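Methyl-coenzyme M reductase subunit beta (Methanosarcina barkeri, PDB 1E6Y) forms part of the nickel enzyme that reduces methyl-coenzyme M with coenzyme B, releasing methane and the mixed heterodisulfide in the last step of methanogenesis. Local coordinates at residues I277-K282 / K292-P297; Y249-E254 / I265-R270; L70-V75 / D140-D145; V44-I49 / K106-Q111; A121-A126 / S176-N181. All blocks are in the same frame, centred on the assembly; numbering follows the deposited sequence.

Contact 1. Residues I277-K282 / K292-P297; sequences IISVDK and KANDVP
N294 ND2 is gripped by two acceptors. One is S279 OG, 2.9 Å from N294 ND2, lying close to the amide plane in a nearly straight bond (166°). The other is G276 O, two residues before the strand. S279 chi1 is -62°, so OG sits beside its own backbone N. Just beyond the strand, the backbone N of N294 also bonds to I277 O at 2.8 Å. S279 and K292 form a hydrogen-bonded antiparallel pair: K292 N meets S279 O at 2.7 Å, almost along the C=O axis, and S279 N meets K292 O at 3.0 Å. This is the beta hairpin of strands 278-283 and 289-293. Its regular pairing gives way to a classic beta bulge, where D281 and K282 both face F290. The K292 chain leaves in the crowded chi1 position (62°) and then runs extended across D281 at about a right angle, with K292 CD 3.7 Å from D281 OD2. Their charged atoms do not meet. A water bridges them, donating to D281 OD2 at 2.9 Å and accepting from K292 NZ. D281 OD1 forms a salt bridge with R234 of the gamma subunit. D295 N-caps helix 296-318; its OD2 forms a salt bridge with R231.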
# COMPACT_ATOMS: atom_id res chain seq x y z
N ILE E 277 -10.69 -41.62 -21.85
CA ILE E 277 -10.88 -40.23 -21.43
C ILE E 277 -10.87 -39.28 -22.64
O ILE E 277 -11.57 -38.27 -22.64
CB ILE E 277 -9.79 -39.81 -20.42
CG1 ILE E 277 -9.91 -40.66 -19.15
CG2 ILE E 277 -9.94 -38.33 -20.06
CD1 ILE E 277 -8.72 -40.54 -18.23
N ILE E 278 -10.07 -39.62 -23.65
CA ILE E 278 -10.08 -38.88 -24.91
C ILE E 278 -10.24 -39.82 -26.11
O ILE E 278 -9.85 -40.98 -26.06
CB ILE E 278 -8.80 -38.02 -25.10
CG1 ILE E 278 -7.56 -38.92 -25.24
CG2 ILE E 278 -8.63 -37.07 -23.93
CD1 ILE E 278 -6.30 -38.18 -25.66
N SER E 279 -10.85 -39.30 -27.18
CA SER E 279 -11.07 -40.05 -28.41
C SER E 279 -10.75 -39.16 -29.60
O SER E 279 -10.81 -37.93 -29.49
CB SER E 279 -12.53 -40.51 -28.51
OG SER E 279 -12.87 -41.39 -27.45
N VAL E 280 -10.44 -39.77 -30.74
CA VAL E 280 -10.33 -39.02 -31.99
C VAL E 280 -11.69 -38.43 -32.33
O VAL E 280 -12.71 -39.12 -32.25
CB VAL E 280 -9.85 -39.92 -33.15
CG1 VAL E 280 -9.86 -39.14 -34.46
CG2 VAL E 280 -8.45 -40.44 -32.87
N ASP E 281 -11.71 -37.12 -32.55
CA ASP E 281 -12.93 -36.40 -32.91
C ASP E 281 -13.05 -36.30 -34.43
O ASP E 281 -14.09 -36.62 -35.00
CB ASP E 281 -12.90 -35.00 -32.28
CG ASP E 281 -14.19 -34.22 -32.51
OD1 ASP E 281 -14.12 -32.97 -32.60
OD2 ASP E 281 -15.27 -34.83 -32.56
N LYS E 282 -11.96 -35.88 -35.06
CA LYS E 282 -11.92 -35.73 -36.51
C LYS E 282 -10.48 -35.86 -36.99
O LYS E 282 -9.54 -35.57 -36.24
CB LYS E 282 -12.49 -34.36 -36.91
CG LYS E 282 -12.76 -34.21 -38.40
CD LYS E 282 -13.40 -32.86 -38.74
CE LYS E 282 -12.34 -31.78 -38.95
NZ LYS E 282 -11.61 -31.49 -37.69
N LYS E 292 -10.96 -35.27 -28.89
CA LYS E 292 -11.94 -34.64 -28.01
C LYS E 292 -11.84 -35.28 -26.62
O LYS E 292 -11.48 -36.45 -26.50
CB LYS E 292 -13.36 -34.83 -28.56
CG LYS E 292 -13.81 -36.28 -28.66
CD LYS E 292 -15.21 -36.39 -29.22
CE LYS E 292 -15.57 -37.83 -29.53
NZ LYS E 292 -16.98 -37.96 -30.00
N ALA E 293 -12.09 -34.47 -25.59
CA ALA E 293 -12.13 -34.98 -24.23
C ALA E 293 -13.55 -35.44 -23.90
O ALA E 293 -14.50 -34.66 -23.99
CB ALA E 293 -11.69 -33.89 -23.25
N ASN E 294 -13.69 -36.72 -23.58
CA ASN E 294 -14.98 -37.30 -23.23
C ASN E 294 -15.37 -36.95 -21.80
O ASN E 294 -16.56 -36.94 -21.45
CB ASN E 294 -14.95 -38.82 -23.41
CG ASN E 294 -14.59 -39.23 -24.82
OD1 ASN E 294 -15.18 -38.75 -25.79
ND2 ASN E 294 -13.60 -40.11 -24.95
N ASP E 295 -14.37 -36.71 -20.96
CA ASP E 295 -14.58 -36.20 -19.61
C ASP E 295 -13.58 -35.07 -19.42
O ASP E 295 -12.38 -35.31 -19.30
CB ASP E 295 -14.33 -37.30 -18.57
CG ASP E 295 -14.76 -36.90 -17.16
OD1 ASP E 295 -14.55 -35.73 -16.76
OD2 ASP E 295 -15.25 -37.77 -16.41
N VAL E 296 -14.08 -33.84 -19.46
CA VAL E 296 -13.20 -32.67 -19.48
C VAL E 296 -12.41 -32.48 -18.18
O VAL E 296 -11.19 -32.36 -18.22
CB VAL E 296 -13.99 -31.37 -19.83
CG1 VAL E 296 -13.07 -30.16 -19.75
CG2 VAL E 296 -14.59 -31.49 -21.23
N PRO E 297 -13.08 -32.55 -17.01
CA PRO E 297 -12.32 -32.47 -15.76
C PRO E 297 -11.30 -33.60 -15.57
O PRO E 297 -10.23 -33.38 -15.01
CB PRO E 297 -13.41 -32.49 -14.68
CG PRO E 297 -14.62 -31.95 -15.37
CD PRO E 297 -14.53 -32.51 -16.77
O HOH W 1 -16.89 -37.19 -32.73

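Contact 2. Residues Y249-E254 / I265-R270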
# COMPACT_ATOMS: atom_id res chain seq x y z
N TYR E 249 3.27 -41.86 -10.40
CA TYR E 249 4.43 -42.70 -10.14
C TYR E 249 4.83 -43.54 -11.36
O TYR E 249 6.01 -43.63 -11.69
CB TYR E 249 4.16 -43.62 -8.94
CG TYR E 249 5.33 -44.51 -8.59
CD1 TYR E 249 6.32 -44.08 -7.71
CD2 TYR E 249 5.47 -45.77 -9.18
CE1 TYR E 249 7.42 -44.88 -7.43
CE2 TYR E 249 6.57 -46.57 -8.91
CZ TYR E 249 7.54 -46.12 -8.03
OH TYR E 249 8.63 -46.92 -7.76
N ASP E 250 3.84 -44.16 -11.99
CA ASP E 250 4.09 -45.04 -13.13
C ASP E 250 4.60 -44.29 -14.35
O ASP E 250 5.49 -44.77 -15.05
CB ASP E 250 2.81 -45.81 -13.50
CG ASP E 250 2.51 -46.95 -12.53
OD1 ASP E 250 3.37 -47.29 -11.69
OD2 ASP E 250 1.40 -47.51 -12.62
N ILE E 251 4.03 -43.11 -14.60
CA ILE E 251 4.46 -42.30 -15.74
C ILE E 251 5.89 -41.82 -15.53
O ILE E 251 6.71 -41.90 -16.46
CB ILE E 251 3.51 -41.09 -15.95
CG1 ILE E 251 2.15 -41.59 -16.44
CG2 ILE E 251 4.11 -40.12 -16.97
CD1 ILE E 251 1.10 -40.51 -16.59
N VAL E 252 6.22 -41.44 -14.30
CA VAL E 252 7.59 -41.03 -13.97
C VAL E 252 8.55 -42.20 -14.13
O VAL E 252 9.59 -42.08 -14.77
CB VAL E 252 7.67 -40.47 -12.53
CG1 VAL E 252 9.12 -40.23 -12.13
CG2 VAL E 252 6.89 -39.17 -12.43
N LYS E 253 8.15 -43.37 -13.62
CA LYS E 253 9.02 -44.54 -13.65
C LYS E 253 9.35 -45.00 -15.07
O LYS E 253 10.50 -45.31 -15.37
CB LYS E 253 8.39 -45.69 -12.86
CG LYS E 253 9.31 -46.88 -12.68
CD LYS E 253 8.66 -47.95 -11.82
CE LYS E 253 9.37 -49.28 -11.96
NZ LYS E 253 10.78 -49.20 -11.47
N GLU E 254 8.35 -44.99 -15.96
CA GLU E 254 8.57 -45.45 -17.32
C GLU E 254 9.28 -44.42 -18.20
O GLU E 254 9.71 -44.74 -19.31
CB GLU E 254 7.24 -45.87 -17.97
CG GLU E 254 6.29 -44.73 -18.31
CD GLU E 254 4.94 -45.23 -18.79
OE1 GLU E 254 4.12 -44.40 -19.23
OE2 GLU E 254 4.67 -46.45 -18.71
N ILE E 265 4.70 -36.93 -22.60
CA ILE E 265 3.49 -36.63 -23.36
C ILE E 265 2.95 -37.88 -24.05
O ILE E 265 1.74 -38.13 -24.02
CB ILE E 265 3.76 -35.50 -24.39
CG1 ILE E 265 3.85 -34.16 -23.66
CG2 ILE E 265 2.65 -35.44 -25.44
CD1 ILE E 265 4.59 -33.09 -24.40
N GLU E 266 3.84 -38.71 -24.56
CA GLU E 266 3.45 -39.98 -25.17
C GLU E 266 2.75 -40.88 -24.15
O GLU E 266 1.68 -41.43 -24.43
CB GLU E 266 4.67 -40.70 -25.75
CG GLU E 266 4.34 -41.89 -26.64
CD GLU E 266 5.57 -42.66 -27.07
OE1 GLU E 266 6.69 -42.11 -27.00
OE2 GLU E 266 5.42 -43.84 -27.47
N SER E 267 3.32 -40.95 -22.95
CA SER E 267 2.73 -41.70 -21.84
C SER E 267 1.34 -41.17 -21.48
O SER E 267 0.41 -41.96 -21.27
CB SER E 267 3.63 -41.61 -20.61
OG SER E 267 4.85 -42.29 -20.82
N VAL E 268 1.22 -39.85 -21.38
CA VAL E 268 -0.03 -39.22 -20.96
C VAL E 268 -1.13 -39.44 -21.99
O VAL E 268 -2.25 -39.81 -21.63
CB VAL E 268 0.17 -37.69 -20.72
CG1 VAL E 268 -1.18 -37.00 -20.53
CG2 VAL E 268 1.04 -37.48 -19.49
N VAL E 269 -0.81 -39.26 -23.27
CA VAL E 269 -1.80 -39.42 -24.33
C VAL E 269 -2.21 -40.89 -24.49
O VAL E 269 -3.40 -41.20 -24.56
CB VAL E 269 -1.29 -38.86 -25.68
CG1 VAL E 269 -2.38 -38.98 -26.74
CG2 VAL E 269 -0.89 -37.40 -25.52
N ARG E 270 -1.23 -41.79 -24.45
CA ARG E 270 -1.49 -43.22 -24.58
C ARG E 270 -2.45 -43.69 -23.49
O ARG E 270 -3.51 -44.25 -23.76
CB ARG E 270 -0.20 -44.03 -24.48
CG ARG E 270 -0.42 -45.54 -24.62
CD ARG E 270 0.80 -46.36 -24.33
NE ARG E 270 1.26 -46.40 -22.95
CZ ARG E 270 2.37 -45.85 -22.48
NH1 ARG E 270 3.17 -45.20 -23.32
NH2 ARG E 270 2.71 -45.96 -21.20
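The polar part of this contact gathers on E254 OE1, which accepts two hydrogen bonds from the facing helix. S267 OG donates to E254 OE1 at 2.7 Å. R270 NH2 meets the same oxygen, E254 OE1, at 2.9 Å, in a bent bond of 136° that is also a salt bridge. Both donors come from above the carboxylate plane. E254 and R270 meet tip to tip, with carboxylate and guanidinium planes 62° apart, so this is not a flat paired bridge. E254 starts in the crowded chi1 position and then runs extended toward the facing helix. R270 bends at chi3 to bring NH2 to the oxygen. The other carboxylate oxygen, E254 OE2, has a salt bridge with R271. Two arginines therefore share this carboxylate, which probably keeps it ionised. S267 OG has a further bond to N255.

The apolar part is small and lies beside the polar one. I251 CG2 rests 4.0 Å from S267 CB. I251 CD1 reaches V268 CG2 at 4.2 Å, with the two side chains crossing obliquely. Helix 296-318 packs on I251 through V305 and A309, and F331 of helix 323-339 packs on V268.

The segment axes approach to 10.1 Å and their directions differ by 139°. Helices 247-255 and 261-274 are consecutive, and this roughly antiparallel packing is that of an alpha-alpha hairpin.

Contact 3. Residues L70-V75 / D140-D145; sequences LNYDIV and DMFGTD
The rings of Y72 and F142 overlap in part in an offset stack, planes 8° apart and centroids 4.7 Å apart, the side chains sliding past each other in opposite directions. F142 comes just where helix 125-141 ends in a Schellman motif, and the loop 70-75 lies against this helix end. Each ring also covers the CB of the other in a CH-pi contact: F142 CB sits 3.4 Å from the centroid of the Y72 ring, and Y72 CB 3.7 Å from the centroid of the F142 ring. The opposite face of Y72 carries L70 CB near its rim, and that of F142 carries M141 CG. At the F142 edge, D73 O lies 3.6 Å from F142 CZ.

G143 is the C-prime residue, with positive phi, and T144 N bonds back to M139 O. D73 is the centre of an inverse gamma turn. I74 CD1 reaches F142 CE1 at 3.7 Å, the two side chains crossing obliquely. V152 of helix 149-157 packs on both Y72 and T144. At the tip of the tyrosine, Y72 OH and T144 OG1 share a hydrogen bond of 2.8 Å, T144 chi1 of -52° setting its hydroxyl beside its own backbone N.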
# COMPACT_ATOMS: atom_id res chain seq x y z
N LEU E 70 22.38 -6.97 26.23
CA LEU E 70 21.95 -7.86 27.30
C LEU E 70 22.49 -9.26 27.05
O LEU E 70 22.29 -9.83 25.98
CB LEU E 70 20.41 -7.90 27.38
CG LEU E 70 19.69 -6.59 27.70
CD1 LEU E 70 18.19 -6.79 27.56
CD2 LEU E 70 20.03 -6.13 29.11
N ASN E 71 23.24 -9.78 28.02
CA ASN E 71 23.87 -11.09 27.89
C ASN E 71 23.07 -12.15 28.64
O ASN E 71 23.31 -12.40 29.83
CB ASN E 71 25.31 -11.04 28.39
CG ASN E 71 26.14 -10.02 27.66
OD1 ASN E 71 26.15 -9.97 26.43
ND2 ASN E 71 26.80 -9.14 28.42
N TYR E 72 22.07 -12.70 27.96
CA TYR E 72 21.23 -13.74 28.53
C TYR E 72 21.56 -15.06 27.85
O TYR E 72 21.68 -15.12 26.62
CB TYR E 72 19.75 -13.43 28.30
CG TYR E 72 19.25 -12.15 28.94
CD1 TYR E 72 19.98 -11.50 29.94
CD2 TYR E 72 18.02 -11.60 28.57
CE1 TYR E 72 19.49 -10.35 30.55
CE2 TYR E 72 17.52 -10.46 29.18
CZ TYR E 72 18.26 -9.84 30.17
OH TYR E 72 17.75 -8.72 30.78
N ASP E 73 21.69 -16.12 28.64
CA ASP E 73 21.93 -17.44 28.08
C ASP E 73 20.60 -18.10 27.72
O ASP E 73 20.08 -18.93 28.47
CB ASP E 73 22.70 -18.31 29.08
CG ASP E 73 23.22 -19.60 28.46
OD1 ASP E 73 23.14 -19.76 27.22
OD2 ASP E 73 23.72 -20.45 29.21
N ILE E 74 20.06 -17.72 26.57
CA ILE E 74 18.77 -18.24 26.11
C ILE E 74 18.88 -19.72 25.78
O ILE E 74 18.09 -20.53 26.27
CB ILE E 74 18.27 -17.47 24.86
CG1 ILE E 74 18.28 -15.96 25.13
CG2 ILE E 74 16.88 -17.95 24.48
CD1 ILE E 74 17.37 -15.51 26.25
N VAL E 75 19.87 -20.08 24.97
CA VAL E 75 20.06 -21.45 24.51
C VAL E 75 20.38 -22.40 25.66
O VAL E 75 19.85 -23.51 25.72
CB VAL E 75 21.17 -21.52 23.44
CG1 VAL E 75 21.46 -22.97 23.05
CG2 VAL E 75 20.75 -20.72 22.20
N ASP E 140 11.09 -12.50 32.76
CA ASP E 140 11.06 -13.08 34.10
C ASP E 140 12.35 -13.82 34.45
O ASP E 140 12.92 -13.61 35.52
CB ASP E 140 9.88 -14.03 34.23
CG ASP E 140 8.55 -13.31 34.34
OD1 ASP E 140 8.52 -12.16 34.83
OD2 ASP E 140 7.52 -13.89 33.93
N MET E 141 12.80 -14.69 33.54
CA MET E 141 13.91 -15.59 33.81
C MET E 141 15.21 -14.85 34.07
O MET E 141 16.02 -15.27 34.90
CB MET E 141 14.10 -16.55 32.64
CG MET E 141 15.20 -17.58 32.84
SD MET E 141 15.20 -18.81 31.53
CE MET E 141 13.82 -19.83 32.04
N PHE E 142 15.40 -13.73 33.38
CA PHE E 142 16.66 -13.01 33.44
C PHE E 142 16.54 -11.67 34.16
O PHE E 142 17.48 -10.88 34.19
CB PHE E 142 17.21 -12.82 32.03
CG PHE E 142 17.50 -14.12 31.32
CD1 PHE E 142 16.56 -14.66 30.44
CD2 PHE E 142 18.67 -14.83 31.58
CE1 PHE E 142 16.78 -15.90 29.84
CE2 PHE E 142 18.90 -16.07 30.98
CZ PHE E 142 17.95 -16.60 30.11
N GLY E 143 15.38 -11.44 34.78
CA GLY E 143 15.19 -10.31 35.67
C GLY E 143 15.41 -8.95 35.01
O GLY E 143 16.00 -8.05 35.61
N THR E 144 14.88 -8.80 33.80
CA THR E 144 15.09 -7.59 33.02
C THR E 144 14.49 -6.36 33.70
O THR E 144 13.34 -6.38 34.14
CB THR E 144 14.46 -7.74 31.62
OG1 THR E 144 14.93 -8.96 31.02
CG2 THR E 144 14.84 -6.57 30.73
N ASP E 145 15.30 -5.32 33.85
CA ASP E 145 14.83 -4.03 34.36
C ASP E 145 13.83 -3.44 33.37
O ASP E 145 14.00 -3.58 32.16
CB ASP E 145 16.00 -3.06 34.54
CG ASP E 145 17.00 -3.52 35.59
OD1 ASP E 145 16.56 -3.97 36.67
OD2 ASP E 145 18.22 -3.42 35.34

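Contact 4. Residues V44-I49 / K106-Q111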
# COMPACT_ATOMS: atom_id res chain seq x y z
N VAL E 44 10.53 -20.45 16.78
CA VAL E 44 11.24 -19.34 17.40
C VAL E 44 12.73 -19.66 17.44
O VAL E 44 13.13 -20.75 17.83
CB VAL E 44 10.73 -19.09 18.85
CG1 VAL E 44 11.56 -17.99 19.51
CG2 VAL E 44 9.27 -18.69 18.82
N ASN E 45 13.53 -18.71 16.96
CA ASN E 45 14.97 -18.89 16.92
C ASN E 45 15.60 -18.35 18.21
O ASN E 45 15.86 -17.16 18.34
CB ASN E 45 15.55 -18.16 15.70
CG ASN E 45 17.00 -18.49 15.45
OD1 ASN E 45 17.68 -19.08 16.30
ND2 ASN E 45 17.50 -18.11 14.28
N LEU E 46 15.82 -19.25 19.17
CA LEU E 46 16.38 -18.89 20.47
C LEU E 46 17.81 -18.39 20.36
O LEU E 46 18.21 -17.45 21.05
CB LEU E 46 16.33 -20.08 21.42
CG LEU E 46 14.94 -20.62 21.79
CD1 LEU E 46 15.10 -21.73 22.82
CD2 LEU E 46 14.08 -19.50 22.34
N ALA E 47 18.59 -19.04 19.50
CA ALA E 47 19.95 -18.59 19.21
C ALA E 47 19.93 -17.18 18.64
O ALA E 47 20.73 -16.33 19.04
CB ALA E 47 20.63 -19.55 18.24
N GLY E 48 18.96 -16.91 17.77
CA GLY E 48 18.81 -15.59 17.18
C GLY E 48 18.47 -14.52 18.20
O GLY E 48 19.02 -13.42 18.16
N ILE E 49 17.56 -14.84 19.12
CA ILE E 49 17.20 -13.92 20.20
C ILE E 49 18.43 -13.60 21.05
O ILE E 49 18.72 -12.43 21.30
CB ILE E 49 16.09 -14.51 21.10
CG1 ILE E 49 14.78 -14.62 20.32
CG2 ILE E 49 15.88 -13.62 22.33
CD1 ILE E 49 13.73 -15.44 21.01
N LYS E 106 18.59 -24.49 20.11
CA LYS E 106 18.76 -23.31 19.27
C LYS E 106 17.43 -22.75 18.77
O LYS E 106 17.35 -21.57 18.41
CB LYS E 106 19.68 -23.62 18.09
CG LYS E 106 21.14 -23.67 18.46
CD LYS E 106 22.00 -24.02 17.26
CE LYS E 106 23.47 -23.80 17.54
NZ LYS E 106 23.78 -22.35 17.78
N SER E 107 16.38 -23.56 18.82
CA SER E 107 15.05 -23.11 18.41
C SER E 107 13.93 -23.89 19.09
O SER E 107 14.17 -24.93 19.70
CB SER E 107 14.91 -23.22 16.89
OG SER E 107 14.94 -24.57 16.46
N LEU E 108 12.72 -23.33 19.04
CA LEU E 108 11.54 -23.98 19.60
C LEU E 108 10.46 -24.15 18.54
O LEU E 108 10.29 -23.30 17.67
CB LEU E 108 10.95 -23.14 20.75
CG LEU E 108 11.77 -22.88 22.01
CD1 LEU E 108 10.99 -21.95 22.93
CD2 LEU E 108 12.09 -24.19 22.72
N LEU E 109 9.72 -25.25 18.63
CA LEU E 109 8.41 -25.36 18.00
C LEU E 109 7.37 -24.95 19.02
O LEU E 109 7.33 -25.49 20.13
CB LEU E 109 8.15 -26.81 17.55
CG LEU E 109 6.74 -27.16 17.07
CD1 LEU E 109 6.42 -26.42 15.77
CD2 LEU E 109 6.64 -28.67 16.86
N ILE E 110 6.58 -23.93 18.70
CA ILE E 110 5.48 -23.52 19.55
C ILE E 110 4.16 -23.75 18.83
O ILE E 110 3.85 -23.06 17.86
CB ILE E 110 5.57 -22.03 19.95
CG1 ILE E 110 6.92 -21.75 20.62
CG2 ILE E 110 4.43 -21.67 20.91
CD1 ILE E 110 7.10 -20.30 21.02
N GLN E 111 3.44 -24.78 19.25
CA GLN E 111 2.11 -25.05 18.72
C GLN E 111 1.06 -24.61 19.74
O GLN E 111 0.98 -25.16 20.84
CB GLN E 111 1.95 -26.54 18.42
CG GLN E 111 3.09 -27.12 17.61
CD GLN E 111 2.77 -28.49 17.04
OE1 GLN E 111 2.88 -29.50 17.73
NE2 GLN E 111 2.38 -28.52 15.77
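Strands 41-45 and 107-111 are the two inner neighbours of a four-stranded antiparallel sheet, and here the first of them turns into helix 46-55. V44 and L108 form a hydrogen-bonded pair. V44 N donates to L108 O at 3.0 Å, and L108 N donates to V44 O at 2.9 Å, both in the plane of the accepting carbonyl. Past N45 the pairing changes character, because the helix has begun. K106 O accepts from A47 N at 3.0 Å in a nearly straight bond (170°), with the donor above the carbonyl plane. L46 N adds a weak, bent bond to the same oxygen. K106 and S107 both face V102, a classic beta bulge on the far side of the strand.

N45 is the N-cap of the helix. Its CG is anti to the backbone N (chi1 -170°), which lets OD1 accept from G48 N at 2.9 Å.

The apolar side chains gather on the face of V44 and L108. L46 CD1 meets L108 CG at 3.6 Å, the two leucines crossing obliquely. V44 CG2 presses on I110 CD1 at 3.5 Å, tighter than usual van der Waals contact. V134 of helix 125-141 packs on V44 and I110, while A82 of helix 78-89 packs on L108.

The start of the helix is thus satisfied from two sources: N45 OD1 takes G48 N, and the strand carbonyl K106 O takes A47 N. The partial positive charge of the helix start would probably polarise K106 O.

Contact 5. Residues A121-A126 / S176-N181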
# COMPACT_ATOMS: atom_id res chain seq x y z
N ALA E 121 -9.99 -15.09 14.23
CA ALA E 121 -10.47 -14.88 12.87
C ALA E 121 -9.54 -15.52 11.84
O ALA E 121 -9.99 -15.97 10.79
CB ALA E 121 -10.61 -13.40 12.59
N ASP E 122 -8.24 -15.52 12.13
CA ASP E 122 -7.26 -16.14 11.25
C ASP E 122 -6.22 -16.95 12.01
O ASP E 122 -6.57 -17.80 12.83
CB ASP E 122 -6.61 -15.08 10.34
CG ASP E 122 -6.07 -13.88 11.10
OD1 ASP E 122 -6.79 -12.86 11.20
OD2 ASP E 122 -4.88 -13.90 11.50
N PHE E 123 -4.94 -16.72 11.73
CA PHE E 123 -3.88 -17.60 12.22
C PHE E 123 -2.76 -16.89 12.97
O PHE E 123 -1.82 -17.53 13.44
CB PHE E 123 -3.29 -18.40 11.05
CG PHE E 123 -2.90 -17.55 9.87
CD1 PHE E 123 -1.62 -17.00 9.78
CD2 PHE E 123 -3.82 -17.27 8.87
CE1 PHE E 123 -1.27 -16.19 8.70
CE2 PHE E 123 -3.48 -16.46 7.79
CZ PHE E 123 -2.20 -15.92 7.70
N MET E 124 -2.84 -15.57 13.08
CA MET E 124 -1.74 -14.80 13.65
C MET E 124 -1.58 -14.96 15.16
O MET E 124 -0.53 -14.60 15.71
CB MET E 124 -1.86 -13.32 13.28
CG MET E 124 -1.52 -12.99 11.83
SD MET E 124 -0.07 -13.87 11.16
CE MET E 124 1.24 -13.20 12.18
N SER E 125 -2.57 -15.53 15.83
CA SER E 125 -2.46 -15.79 17.27
C SER E 125 -1.28 -16.71 17.60
O SER E 125 -0.65 -16.56 18.64
CB SER E 125 -3.76 -16.37 17.84
OG SER E 125 -4.03 -17.66 17.32
N ALA E 126 -0.94 -17.62 16.68
CA ALA E 126 0.22 -18.49 16.87
C ALA E 126 1.51 -17.69 17.00
O ALA E 126 2.37 -18.00 17.83
CB ALA E 126 0.33 -19.48 15.72
N SER E 176 2.45 -16.54 5.94
CA SER E 176 2.93 -15.16 6.00
C SER E 176 2.06 -14.39 7.00
O SER E 176 1.68 -14.92 8.04
CB SER E 176 2.85 -14.53 4.60
OG SER E 176 3.54 -13.30 4.55
N ILE E 177 1.82 -13.11 6.72
CA ILE E 177 0.79 -12.36 7.43
C ILE E 177 -0.38 -12.10 6.48
O ILE E 177 -0.20 -12.08 5.26
CB ILE E 177 1.32 -11.01 7.99
CG1 ILE E 177 1.75 -10.07 6.86
CG2 ILE E 177 2.49 -11.26 8.94
CD1 ILE E 177 2.06 -8.66 7.31
N PRO E 178 -1.61 -11.99 7.01
CA PRO E 178 -2.80 -11.93 6.16
C PRO E 178 -2.80 -10.77 5.17
O PRO E 178 -3.28 -10.90 4.05
CB PRO E 178 -3.95 -11.81 7.16
CG PRO E 178 -3.41 -12.44 8.41
CD PRO E 178 -1.96 -12.04 8.44
N GLN E 179 -2.18 -9.66 5.56
CA GLN E 179 -2.15 -8.46 4.73
C GLN E 179 -1.32 -8.62 3.46
O GLN E 179 -1.39 -7.78 2.57
CB GLN E 179 -1.63 -7.26 5.52
CG GLN E 179 -2.49 -6.87 6.71
CD GLN E 179 -1.93 -7.37 8.02
OE1 GLN E 179 -1.65 -8.56 8.17
NE2 GLN E 179 -1.71 -6.45 8.96
N ASN E 180 -0.53 -9.69 3.38
CA ASN E 180 0.24 -9.97 2.17
C ASN E 180 -0.57 -10.70 1.11
O ASN E 180 -0.11 -10.86 -0.02
CB ASN E 180 1.50 -10.77 2.50
CG ASN E 180 2.60 -9.91 3.09
OD1 ASN E 180 2.58 -8.69 2.97
ND2 ASN E 180 3.58 -10.55 3.73
N ASN E 181 -1.79 -11.12 1.45
CA ASN E 181 -2.67 -11.78 0.50
C ASN E 181 -2.96 -10.88 -0.68
O ASN E 181 -3.36 -9.72 -0.50
CB ASN E 181 -4.00 -12.17 1.15
CG ASN E 181 -3.88 -13.38 2.05
OD1 ASN E 181 -2.84 -14.03 2.11
ND2 ASN E 181 -4.97 -13.70 2.74
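Torsions on three successive residues shape one side of this contact. D122 and F123 both hold CG in the crowded position between backbone N and carbonyl carbon (chi1 51° and 50°). M124 has its CG beside the backbone N, then bends at chi2 (-41°) and again at chi3. The three side chains converge on the P178 ring. F123 comes tip to tip with it, F123 CZ lying 3.8 Å from P178 CG. M124 crosses it obliquely, with M124 CG 3.5 Å from P178 CD. D122 crosses it at about a right angle, and D122 OD2 lies 3.7 Å from P178 CG. The sulfur and methyl of M124 reach the residues just before the proline. M124 SD lies near S176 O, and M124 CE is 4.0 Å from I177 CG2. S176 O also lies at the edge of the phenylalanine ring, in its plane, 3.3 Å from F123 CE1. The union between the segments is therefore one of packing.

The polar bonds stay within each segment. D122 OD2 accepts from M124 N at 3.1 Å, and weakly from F123 N. N180 ND2 donates to S176 OG at 2.9 Å, tying the two ends of 176-180 together.

This is also a place where the two beta subunits meet. D122 OD1 bonds to S187 of the second subunit, and Q179 NE2 bonds to N181 O of that subunit. Coenzyme B is about 12 Å from the S176 side chain. The contact sets an Asx turn, leading into helix 125-141, against a short 3-10 segment at 178-180.

Contacts 2, 4 and 5 are buried, contact 3 is partly so, and contact 1 lies at the surface. Contacts 1 and 2 sit at one end of the chain and touch through I278 and V269; helix 261-274 and strand 278-283 follow each other in the chain. Contacts 3 and 4 lie on the opposite side and touch where I74 and V75 pack on L46 and A47. Contacts 3 and 5 use the two ends of helix 125-141. Backbone pairing dominates contacts 1 and 4, though the hairpin adds a water-bridged charge pair and the inner strands add apolar packing, tight at V44 and I110. Contact 2 joins a carboxylate-centred polar cluster to a little apolar packing; contact 3 relies on aromatic stacking, contact 5 on van der Waals packing.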